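PDB 1Z6O: ferritin light chain from Trichoplusia ni, which probably helps store iron in a soluble, non-toxic form, as the light chain thought to facilitate nucleation of the ferrihydrite core in a 24-subunit secreted ferritin. Local coordinates for residues Leu123-Ala137 against His171-Leu185. Numbering follows the deposited sequence.
Sequences LEALAKALDTQKELA and HAEKIRTLAGHTSDL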
# COMPACT_ATOMS: atom_id res chain seq x y z
N LEU A 123 14.82 42.75 32.72
CA LEU A 123 15.54 43.68 31.85
C LEU A 123 17.05 43.58 32.07
O LEU A 123 17.82 43.55 31.10
CB LEU A 123 15.07 45.12 32.07
CG LEU A 123 15.83 46.19 31.26
CD1 LEU A 123 15.72 45.90 29.76
CD2 LEU A 123 15.25 47.57 31.58
N GLU A 124 17.48 43.53 33.32
CA GLU A 124 18.91 43.41 33.62
C GLU A 124 19.51 42.15 33.00
O GLU A 124 20.62 42.18 32.47
CB GLU A 124 19.18 43.28 35.13
CG GLU A 124 19.02 44.50 35.97
CD GLU A 124 19.33 44.19 37.44
OE1 GLU A 124 18.73 43.24 38.01
OE2 GLU A 124 20.19 44.89 38.03
N ALA A 125 18.79 41.04 33.12
CA ALA A 125 19.28 39.76 32.59
C ALA A 125 19.44 39.81 31.08
O ALA A 125 20.43 39.32 30.54
CB ALA A 125 18.34 38.61 33.00
N LEU A 126 18.46 40.37 30.38
CA LEU A 126 18.54 40.47 28.92
C LEU A 126 19.67 41.42 28.52
O LEU A 126 20.36 41.18 27.52
CB LEU A 126 17.22 40.98 28.33
CG LEU A 126 16.00 40.05 28.44
CD1 LEU A 126 14.77 40.83 28.00
CD2 LEU A 126 16.18 38.84 27.58
N ALA A 127 19.84 42.51 29.27
CA ALA A 127 20.90 43.47 28.98
C ALA A 127 22.27 42.81 29.10
O ALA A 127 23.15 43.04 28.27
CB ALA A 127 20.83 44.66 29.95
N LYS A 128 22.44 41.99 30.13
CA LYS A 128 23.71 41.30 30.32
C LYS A 128 23.90 40.26 29.22
O LYS A 128 25.01 40.07 28.74
CB LYS A 128 23.75 40.60 31.69
CG LYS A 128 25.15 40.13 32.12
CD LYS A 128 26.06 41.34 32.38
CE LYS A 128 27.28 41.02 33.23
NZ LYS A 128 28.31 40.18 32.55
N ALA A 129 22.83 39.57 28.84
CA ALA A 129 22.96 38.58 27.77
C ALA A 129 23.38 39.30 26.48
O ALA A 129 24.25 38.83 25.74
CB ALA A 129 21.62 37.85 27.55
N LEU A 130 22.76 40.45 26.22
CA LEU A 130 23.09 41.22 25.02
C LEU A 130 24.58 41.62 25.06
O LEU A 130 25.30 41.43 24.07
CB LEU A 130 22.21 42.47 24.93
CG LEU A 130 22.49 43.45 23.77
CD1 LEU A 130 22.29 42.75 22.42
CD2 LEU A 130 21.54 44.66 23.90
N ASP A 131 25.03 42.17 26.18
CA ASP A 131 26.44 42.57 26.31
C ASP A 131 27.41 41.40 26.13
O ASP A 131 28.44 41.54 25.46
CB ASP A 131 26.74 43.19 27.68
CG ASP A 131 26.06 44.54 27.89
OD1 ASP A 131 25.84 45.27 26.90
OD2 ASP A 131 25.76 44.88 29.06
N THR A 132 27.11 40.26 26.74
CA THR A 132 28.03 39.12 26.61
C THR A 132 28.04 38.56 25.19
O THR A 132 29.07 38.07 24.73
CB THR A 132 27.70 37.99 27.63
OG1 THR A 132 26.36 37.54 27.44
CG2 THR A 132 27.87 38.50 29.05
N GLN A 133 26.91 38.62 24.48
CA GLN A 133 26.90 38.14 23.10
C GLN A 133 27.68 39.12 22.21
O GLN A 133 28.40 38.71 21.31
CB GLN A 133 25.46 37.94 22.59
CG GLN A 133 24.75 36.73 23.24
CD GLN A 133 25.35 35.40 22.78
OE1 GLN A 133 25.71 34.53 23.60
NE2 GLN A 133 25.46 35.23 21.49
N LYS A 134 27.55 40.43 22.47
CA LYS A 134 28.33 41.40 21.70
C LYS A 134 29.82 41.18 21.95
O LYS A 134 30.64 41.34 21.05
CB LYS A 134 27.97 42.84 22.08
CG LYS A 134 26.60 43.30 21.55
CD LYS A 134 26.40 44.81 21.81
CE LYS A 134 25.02 45.25 21.32
NZ LYS A 134 24.85 46.74 21.38
N GLU A 135 30.18 40.82 23.18
CA GLU A 135 31.58 40.56 23.50
C GLU A 135 32.07 39.33 22.72
O GLU A 135 33.17 39.33 22.17
CB GLU A 135 31.79 40.36 25.01
CG GLU A 135 33.23 39.95 25.36
CD GLU A 135 33.46 39.74 26.86
OE1 GLU A 135 32.67 39.02 27.51
OE2 GLU A 135 34.45 40.28 27.39
N LEU A 136 31.26 38.27 22.67
CA LEU A 136 31.65 37.09 21.90
C LEU A 136 31.82 37.45 20.42
O LEU A 136 32.74 36.98 19.74
CB LEU A 136 30.60 35.98 22.02
CG LEU A 136 30.53 35.23 23.36
CD1 LEU A 136 29.25 34.39 23.42
CD2 LEU A 136 31.76 34.34 23.49
N ALA A 137 30.91 38.29 19.92
CA ALA A 137 30.95 38.69 18.52
C ALA A 137 32.17 39.56 18.20
O ALA A 137 32.82 39.37 17.18
CB ALA A 137 29.65 39.45 18.15
N HIS A 171 26.00 35.36 15.07
CA HIS A 171 26.07 36.38 16.12
C HIS A 171 25.13 37.55 15.80
O HIS A 171 24.47 38.06 16.70
CB HIS A 171 27.50 36.93 16.26
CG HIS A 171 28.43 36.01 16.99
ND1 HIS A 171 29.80 36.07 16.84
CD2 HIS A 171 28.19 35.02 17.88
CE1 HIS A 171 30.37 35.15 17.60
NE2 HIS A 171 29.41 34.50 18.25
N ALA A 172 25.08 37.97 14.54
CA ALA A 172 24.23 39.11 14.18
C ALA A 172 22.76 38.84 14.50
O ALA A 172 22.06 39.71 14.99
CB ALA A 172 24.40 39.45 12.69
N GLU A 173 22.31 37.62 14.22
CA GLU A 173 20.92 37.25 14.50
C GLU A 173 20.63 37.25 16.00
O GLU A 173 19.59 37.76 16.44
CB GLU A 173 20.62 35.85 13.95
CG GLU A 173 20.69 35.72 12.44
CD GLU A 173 19.63 36.53 11.73
OE1 GLU A 173 18.50 36.63 12.26
OE2 GLU A 173 19.90 37.05 10.62
N LYS A 174 21.52 36.66 16.78
CA LYS A 174 21.31 36.59 18.23
C LYS A 174 21.31 37.97 18.87
O LYS A 174 20.50 38.24 19.76
CB LYS A 174 22.40 35.76 18.92
CG LYS A 174 22.27 34.26 18.78
CD LYS A 174 23.35 33.57 19.63
CE LYS A 174 23.25 32.05 19.59
NZ LYS A 174 24.31 31.39 20.42
N ILE A 175 22.24 38.81 18.45
CA ILE A 175 22.34 40.15 19.01
C ILE A 175 21.11 40.97 18.64
O ILE A 175 20.56 41.68 19.47
CB ILE A 175 23.65 40.82 18.53
CG1 ILE A 175 24.83 40.16 19.28
CG2 ILE A 175 23.62 42.34 18.77
CD1 ILE A 175 26.21 40.44 18.65
N ARG A 176 20.65 40.85 17.39
CA ARG A 176 19.46 41.60 16.99
C ARG A 176 18.24 41.12 17.79
O ARG A 176 17.40 41.92 18.21
CB ARG A 176 19.20 41.41 15.49
CG ARG A 176 17.85 41.99 15.01
CD ARG A 176 17.72 43.50 15.30
NE ARG A 176 16.42 43.99 14.83
CZ ARG A 176 15.27 43.85 15.49
NH1 ARG A 176 15.26 43.26 16.69
NH2 ARG A 176 14.13 44.25 14.94
N THR A 177 18.14 39.81 18.01
CA THR A 177 17.02 39.26 18.77
C THR A 177 17.02 39.79 20.21
O THR A 177 15.99 40.25 20.72
CB THR A 177 17.08 37.72 18.79
OG1 THR A 177 16.92 37.24 17.46
CG2 THR A 177 15.97 37.13 19.68
N LEU A 178 18.18 39.72 20.87
CA LEU A 178 18.29 40.20 22.25
C LEU A 178 18.07 41.71 22.34
O LEU A 178 17.45 42.19 23.30
CB LEU A 178 19.66 39.82 22.83
CG LEU A 178 19.82 38.31 23.08
CD1 LEU A 178 21.29 37.98 23.41
CD2 LEU A 178 18.92 37.90 24.25
N ALA A 179 18.57 42.47 21.37
CA ALA A 179 18.37 43.92 21.40
C ALA A 179 16.87 44.20 21.29
O ALA A 179 16.35 45.11 21.96
CB ALA A 179 19.11 44.59 20.23
N GLY A 180 16.18 43.45 20.45
CA GLY A 180 14.74 43.63 20.30
C GLY A 180 14.03 43.34 21.62
O GLY A 180 13.09 44.05 21.99
N HIS A 181 14.45 42.29 22.33
CA HIS A 181 13.82 41.96 23.62
C HIS A 181 13.99 43.11 24.60
O HIS A 181 13.06 43.44 25.33
CB HIS A 181 14.42 40.69 24.26
CG HIS A 181 14.19 39.43 23.48
ND1 HIS A 181 13.18 39.31 22.55
CD2 HIS A 181 14.82 38.23 23.52
CE1 HIS A 181 13.18 38.08 22.06
NE2 HIS A 181 14.17 37.41 22.63
N THR A 182 15.18 43.73 24.65
CA THR A 182 15.36 44.83 25.59
C THR A 182 14.49 46.01 25.21
O THR A 182 14.00 46.72 26.09
CB THR A 182 16.85 45.31 25.72
OG1 THR A 182 17.28 45.93 24.50
CG2 THR A 182 17.75 44.14 26.05
N SER A 183 14.28 46.25 23.91
CA SER A 183 13.41 47.35 23.48
C SER A 183 11.97 47.08 23.93
O SER A 183 11.27 48.00 24.35
CB SER A 183 13.39 47.51 21.95
OG SER A 183 14.65 47.90 21.47
N ASP A 184 11.52 45.84 23.79
CA ASP A 184 10.17 45.51 24.21
C ASP A 184 9.98 45.76 25.71
O ASP A 184 8.99 46.35 26.12
CB ASP A 184 9.83 44.05 23.88
CG ASP A 184 9.63 43.82 22.37
OD1 ASP A 184 9.39 44.80 21.63
OD2 ASP A 184 9.70 42.66 21.92
N LEU A 185 10.94 45.30 26.52
CA LEU A 185 10.84 45.49 27.97
C LEU A 185 10.90 46.96 28.34
O LEU A 185 10.18 47.42 29.22
CB LEU A 185 11.96 44.74 28.70
CG LEU A 185 11.96 43.21 28.75
CD1 LEU A 185 12.35 42.79 30.16
CD2 LEU A 185 10.61 42.64 28.43
O HOH W 1 25.74 31.17 23.42
O HOH W 2 26.61 32.93 20.60
O HOH W 3 31.07 38.08 15.27
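L130 and I175 interlock as knobs into holes where segments 123-137 and 171-185, on helices 122-148 and 157-190, run antiparallel, their axes approaching to 9.2 Å at 157°. L130, its CG anti to the backbone N (chi1 176°), swings CD1 across to the far helix, 3.6 Å from I175 O, among I175, L178, A179 and T182. I175 answers between L130, Q133, K134 and A137, its CD1 lying 3.6 Å from A137 CB. A third knob, T182, puts CG2 against L126 CB while its hydroxyl turns back to its own helix and donates to A179 O (OG1 to O, 2.8 Å). L126 crosses H181 and L185 at about a right angle, CD1 touching H181 CB and L185 CG. These helices belong to the four-helix bundle of the ferritin fold; helices 37-61 and 70-96 complete it. Q133, bent at chi2 (-69°), packs CG on L178 CD1 and slants across the aliphatic chain of K174, NE2 3.3 Å from K174 CD. One water accepts from both Q133 NE2 and K174 NZ, and NZ also forms a salt bridge with E82. A137 N lies 3.8 Å above one face of the H171 ring, offset toward its rim, while a water in the ring plane at the edge bridges ND1 and A137 O. Replacing H171 by alanine is likely to open a gap against A137 and leave that water without its ring partner. Y44 of helix 37-61 touches H171 and hydrogen-bonds L136 O.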